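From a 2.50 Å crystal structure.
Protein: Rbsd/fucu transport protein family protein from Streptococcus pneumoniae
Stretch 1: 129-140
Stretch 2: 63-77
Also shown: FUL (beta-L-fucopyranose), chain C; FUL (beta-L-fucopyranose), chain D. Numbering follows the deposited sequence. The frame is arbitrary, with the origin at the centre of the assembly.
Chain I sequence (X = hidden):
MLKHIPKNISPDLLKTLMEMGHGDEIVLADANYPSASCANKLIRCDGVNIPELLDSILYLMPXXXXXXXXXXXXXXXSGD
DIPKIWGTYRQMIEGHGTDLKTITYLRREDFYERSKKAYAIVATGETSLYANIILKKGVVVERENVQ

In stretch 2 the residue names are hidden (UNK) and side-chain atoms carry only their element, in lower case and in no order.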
# COMPACT_ATOMS: atom_id res chain seq x y z
N LEU I 129 -24.43 -19.05 22.12
CA LEU I 129 -25.19 -17.93 21.56
C LEU I 129 -25.23 -16.72 22.49
O LEU I 129 -25.17 -16.86 23.71
CB LEU I 129 -26.62 -18.34 21.20
CG LEU I 129 -26.90 -19.43 20.16
CD1 LEU I 129 -25.92 -19.37 18.99
CD2 LEU I 129 -26.92 -20.82 20.81
N TYR I 130 -25.35 -15.53 21.89
CA TYR I 130 -25.50 -14.27 22.62
C TYR I 130 -24.39 -14.12 23.66
O TYR I 130 -24.64 -13.79 24.82
CB TYR I 130 -26.90 -14.17 23.24
CG TYR I 130 -28.02 -14.11 22.23
CD1 TYR I 130 -28.41 -12.90 21.66
CD2 TYR I 130 -28.70 -15.27 21.83
CE1 TYR I 130 -29.43 -12.83 20.73
CE2 TYR I 130 -29.74 -15.21 20.90
CZ TYR I 130 -30.10 -13.98 20.36
OH TYR I 130 -31.13 -13.88 19.43
N ALA I 131 -23.16 -14.35 23.20
CA ALA I 131 -22.00 -14.54 24.08
C ALA I 131 -21.01 -13.39 23.95
O ALA I 131 -19.90 -13.44 24.50
CB ALA I 131 -21.31 -15.87 23.78
N ASN I 132 -21.42 -12.38 23.20
CA ASN I 132 -20.59 -11.25 22.87
C ASN I 132 -20.48 -10.30 24.06
O ASN I 132 -21.44 -10.14 24.80
CB ASN I 132 -21.21 -10.53 21.67
CG ASN I 132 -21.40 -11.45 20.48
OD1 ASN I 132 -20.44 -11.76 19.78
ND2 ASN I 132 -22.63 -11.88 20.24
N ILE I 133 -19.32 -9.70 24.25
CA ILE I 133 -19.12 -8.76 25.36
C ILE I 133 -18.46 -7.50 24.81
O ILE I 133 -17.69 -7.59 23.87
CB ILE I 133 -18.20 -9.34 26.48
CG1 ILE I 133 -18.60 -10.77 26.86
CG2 ILE I 133 -18.22 -8.46 27.72
CD1 ILE I 133 -17.70 -11.39 27.91
N ILE I 134 -18.77 -6.34 25.39
CA ILE I 134 -17.99 -5.13 25.12
C ILE I 134 -17.39 -4.63 26.42
O ILE I 134 -18.10 -4.45 27.41
CB ILE I 134 -18.79 -3.99 24.48
CG1 ILE I 134 -19.55 -4.47 23.24
CG2 ILE I 134 -17.86 -2.83 24.11
CD1 ILE I 134 -20.48 -3.46 22.66
N LEU I 135 -16.07 -4.44 26.40
CA LEU I 135 -15.32 -3.99 27.55
C LEU I 135 -14.75 -2.63 27.25
O LEU I 135 -14.26 -2.39 26.13
CB LEU I 135 -14.19 -4.97 27.84
CG LEU I 135 -14.54 -6.45 28.06
CD1 LEU I 135 -13.27 -7.27 28.11
CD2 LEU I 135 -15.34 -6.62 29.35
N LYS I 136 -14.82 -1.72 28.22
CA LYS I 136 -14.33 -0.35 28.07
C LYS I 136 -13.13 -0.08 28.99
O LYS I 136 -13.26 -0.11 30.21
CB LYS I 136 -15.46 0.66 28.31
CG LYS I 136 -15.06 2.12 28.04
CD LYS I 136 -16.04 3.11 28.67
CE LYS I 136 -17.06 3.61 27.69
NZ LYS I 136 -16.48 4.52 26.68
N LYS I 137 -11.98 0.20 28.39
CA LYS I 137 -10.70 0.36 29.09
C LYS I 137 -10.67 1.52 30.10
O LYS I 137 -11.03 2.65 29.77
CB LYS I 137 -9.55 0.49 28.08
CG LYS I 137 -8.19 0.76 28.71
CD LYS I 137 -7.05 0.45 27.77
CE LYS I 137 -5.73 0.37 28.51
NZ LYS I 137 -4.66 -0.12 27.61
N GLY I 138 -10.23 1.21 31.32
CA GLY I 138 -10.13 2.19 32.40
C GLY I 138 -8.72 2.71 32.61
O GLY I 138 -7.78 2.25 31.95
N VAL I 139 -8.58 3.66 33.52
CA VAL I 139 -7.30 4.29 33.85
C VAL I 139 -6.35 3.30 34.52
O VAL I 139 -6.77 2.45 35.31
CB VAL I 139 -7.51 5.52 34.76
CG1 VAL I 139 -6.21 6.26 34.98
CG2 VAL I 139 -8.55 6.47 34.17
N VAL I 140 -5.07 3.39 34.17
CA VAL I 140 -4.02 2.61 34.84
C VAL I 140 -3.21 3.56 35.72
O VAL I 140 -2.52 4.46 35.22
CB VAL I 140 -3.12 1.87 33.82
CG1 VAL I 140 -1.96 1.17 34.53
CG2 VAL I 140 -3.93 0.87 33.01
N UNK I 63 -11.24 -1.78 34.01
CA UNK I 63 -12.46 -1.32 33.37
C UNK I 63 -12.74 0.12 33.75
O UNK I 63 -12.36 0.58 34.83
c UNK I 63 -13.61 -3.63 33.07
c UNK I 63 -13.78 -3.59 31.54
c UNK I 63 -13.64 -2.23 33.71
c UNK I 63 -14.65 -4.52 33.69
N UNK I 64 -13.39 0.83 32.84
CA UNK I 64 -13.67 2.25 33.00
C UNK I 64 -14.66 2.54 34.13
O UNK I 64 -15.84 2.17 34.07
c UNK I 64 -14.06 4.31 31.58
c UNK I 64 -14.20 2.81 31.67
o UNK I 64 -14.40 4.86 30.51
o UNK I 64 -13.62 4.96 32.56
N UNK I 65 -14.16 3.22 35.16
CA UNK I 65 -14.96 3.60 36.32
C UNK I 65 -15.72 4.91 36.08
O UNK I 65 -16.61 5.26 36.85
c UNK I 65 -14.05 3.77 37.52
o UNK I 65 -13.29 4.96 37.40
N UNK I 66 -15.37 5.62 35.02
CA UNK I 66 -15.87 6.97 34.76
C UNK I 66 -17.24 7.00 34.08
O UNK I 66 -17.76 8.07 33.75
c UNK I 66 -14.83 7.77 33.96
c UNK I 66 -13.56 9.59 35.17
c UNK I 66 -11.53 9.15 36.38
o UNK I 66 -10.50 9.61 37.15
c UNK I 66 -11.61 7.82 36.03
c UNK I 66 -13.66 8.26 34.81
c UNK I 66 -12.50 10.04 35.96
c UNK I 66 -12.67 7.38 35.25
N UNK I 67 -17.83 5.82 33.90
CA UNK I 67 -19.16 5.67 33.29
C UNK I 67 -19.92 4.62 34.08
O UNK I 67 -19.32 3.85 34.83
c UNK I 67 -18.42 6.30 30.93
c UNK I 67 -18.41 3.88 31.62
c UNK I 67 -19.10 5.24 31.78
N UNK I 68 -21.24 4.60 33.88
CA UNK I 68 -22.10 3.63 34.55
C UNK I 68 -21.83 2.21 34.07
O UNK I 68 -21.55 1.31 34.87
o UNK I 68 -25.34 5.08 35.52
o UNK I 68 -23.29 5.50 36.21
c UNK I 68 -23.57 4.00 34.35
c UNK I 68 -24.10 4.92 35.44
N UNK I 69 -21.90 2.02 32.76
CA UNK I 69 -21.72 0.71 32.15
C UNK I 69 -20.38 0.58 31.43
O UNK I 69 -20.14 1.23 30.41
c UNK I 69 -22.87 0.39 31.20
o UNK I 69 -22.79 -0.96 30.77
N UNK I 70 -19.51 -0.27 31.98
CA UNK I 70 -18.23 -0.56 31.34
C UNK I 70 -18.30 -1.90 30.60
O UNK I 70 -17.38 -2.23 29.85
o UNK I 70 -17.11 -1.79 33.11
c UNK I 70 -17.11 -0.57 32.38
N UNK I 71 -19.38 -2.65 30.82
CA UNK I 71 -19.58 -3.96 30.19
C UNK I 71 -20.99 -4.07 29.60
O UNK I 71 -21.97 -3.67 30.23
c UNK I 71 -19.33 -5.11 31.21
c UNK I 71 -19.70 -6.47 30.64
c UNK I 71 -17.86 -5.12 31.66
c UNK I 71 -17.65 -5.71 33.02
N UNK I 72 -21.09 -4.59 28.38
CA UNK I 72 -22.38 -4.79 27.73
C UNK I 72 -22.51 -6.19 27.17
O UNK I 72 -21.58 -6.72 26.57
c UNK I 72 -21.52 -1.62 27.20
n UNK I 72 -21.28 -1.14 28.41
c UNK I 72 -22.82 -2.35 27.01
o UNK I 72 -20.71 -1.49 26.26
c UNK I 72 -22.61 -3.79 26.59
N UNK I 73 -23.68 -6.80 27.37
CA UNK I 73 -23.98 -8.06 26.71
C UNK I 73 -25.02 -7.79 25.63
O UNK I 73 -25.53 -6.68 25.53
c UNK I 73 -21.67 -10.16 30.81
c UNK I 73 -22.12 -9.24 28.63
c UNK I 73 -23.48 -9.48 28.78
c UNK I 73 -24.47 -9.13 27.69
c UNK I 73 -21.22 -9.58 29.64
c UNK I 73 -23.02 -10.43 30.96
c UNK I 73 -23.92 -10.09 29.95
N UNK I 74 -25.29 -8.79 24.79
CA UNK I 74 -26.30 -8.65 23.76
C UNK I 74 -27.55 -9.38 24.22
O UNK I 74 -27.53 -10.60 24.38
c UNK I 74 -25.27 -8.87 19.10
c UNK I 74 -26.87 -9.27 21.33
s UNK I 74 -26.35 -10.11 19.82
c UNK I 74 -25.81 -9.23 22.43
N UNK I 75 -28.64 -8.63 24.41
CA UNK I 75 -29.89 -9.22 24.89
C UNK I 75 -30.52 -10.18 23.89
O UNK I 75 -30.33 -10.05 22.68
c UNK I 75 -30.89 -8.13 25.30
n UNK I 75 -32.17 -7.55 27.28
c UNK I 75 -31.72 -8.54 26.51
o UNK I 75 -31.95 -9.73 26.76
N UNK I 76 -31.27 -11.15 24.41
CA UNK I 76 -31.97 -12.14 23.59
C UNK I 76 -33.30 -11.62 23.00
O UNK I 76 -33.93 -10.73 23.56
c UNK I 76 -32.24 -13.45 24.38
c UNK I 76 -30.93 -14.10 24.83
c UNK I 76 -33.16 -13.19 25.58
N UNK I 77 -33.69 -12.17 21.85
CA UNK I 77 -35.03 -11.99 21.31
C UNK I 77 -35.83 -13.22 21.72
O UNK I 77 -35.31 -14.34 21.64
c UNK I 77 -35.00 -11.85 19.77
c UNK I 77 -36.33 -12.25 19.15
c UNK I 77 -34.63 -10.43 19.36
C1 FUL C . -25.76 -12.75 16.54
C2 FUL C . -24.70 -13.61 17.24
O2 FUL C . -23.57 -12.87 17.63
C3 FUL C . -25.35 -14.21 18.48
O3 FUL C . -24.47 -15.08 19.15
C4 FUL C . -26.61 -14.97 18.10
O4 FUL C . -26.25 -16.02 17.24
C5 FUL C . -27.55 -14.02 17.36
C6 FUL C . -28.88 -14.69 17.04
O5 FUL C . -26.87 -13.55 16.20
O1 FUL C . -25.25 -12.13 15.38
C1 FUL D . -7.83 10.54 30.14
C2 FUL D . -6.38 10.37 30.60
O2 FUL D . -5.52 10.86 29.61
C3 FUL D . -6.19 11.18 31.89
O3 FUL D . -4.92 11.02 32.46
C4 FUL D . -7.24 10.76 32.91
O4 FUL D . -7.03 9.41 33.22
C5 FUL D . -8.64 10.92 32.31
C6 FUL D . -9.73 10.57 33.31
O5 FUL D . -8.71 10.09 31.16
O1 FUL D . -8.08 9.87 28.93
O HOH W 1 -10.97 3.58 35.77

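Position 63 has four side-chain carbons, forked at the second. One fork tip lies 4.0 Å from Leu 135 CB. It is Leu 63.

Position 64 has two carbons, the second carrying two oxygens. One oxygen lies 3.0 Å from Lys 136 CD. It is Asp 64.

Position 65 has one carbon and one oxygen, without contact to stretch 1. It is Ser 65.

Position 66 has one carbon, then a six-carbon ring bearing an oxygen. A ring carbon lies 3.8 Å from Val 139 CG2. It is Tyr 66. C6 of the chain D fucose lies over one ring face.

Position 67 has three carbons, branched at the first. One tip lies 3.9 Å from Lys 136 CD. It is Val 67.

Position 68 has two carbons and two terminal oxygens, out of reach. It is Asp 68.

Position 69 has one carbon and one oxygen, without contact. It is Ser 69.

Position 70 has one carbon and one oxygen. CB lies 4.4 Å from Lys 136 O. It is Ser 70. Its O accepts a weak hydrogen bond from Lys 136 N, 3.1 Å.

Position 71 has four carbons, forked at the first, one arm two carbons long. The short arm lies 3.8 Å from Ile 133 CG2. It is Ile 71.

Position 72 has three carbons, the third carrying one oxygen and one nitrogen. The oxygen lies 3.6 Å from Ile 134 CB. It is Gln 72.

Position 73 has one carbon and a bare six-carbon ring. The ring edge meets Ile 133 CG2. It is Phe 73.

Position 74 is unbranched: two carbons, sulfur, carbon. The sulfur lies 3.9 Å from Tyr 130 CD1. It is Met 74.

Position 75 has two carbons, the second with oxygen and nitrogen, pointing away. It is Asn 75.

Position 76 has three carbons, branched at the first. One tip sits over the Tyr 130 ring, 4.0 Å from its centroid. It is Val 76.

Position 77 has three carbons, branched likewise. CB lies 4.4 Å from Tyr 130 OH. It is Val 77.

The strands run antiparallel. Ile 134 N to Gln 72 O and Gln 72 N to Ile 134 O are paired hydrogen bonds, both 3.1 Å. Asp 64 N to Lys 136 O, 2.8 Å, ties in the loop. Ile 133, Leu 135, Ile 71 and Phe 73 pack on one sheet face. The Tyr 130 ring lies between Val 76 and the chain C fucose.

Stretch 2 63-77: LDSYVDSSIQFMNVV
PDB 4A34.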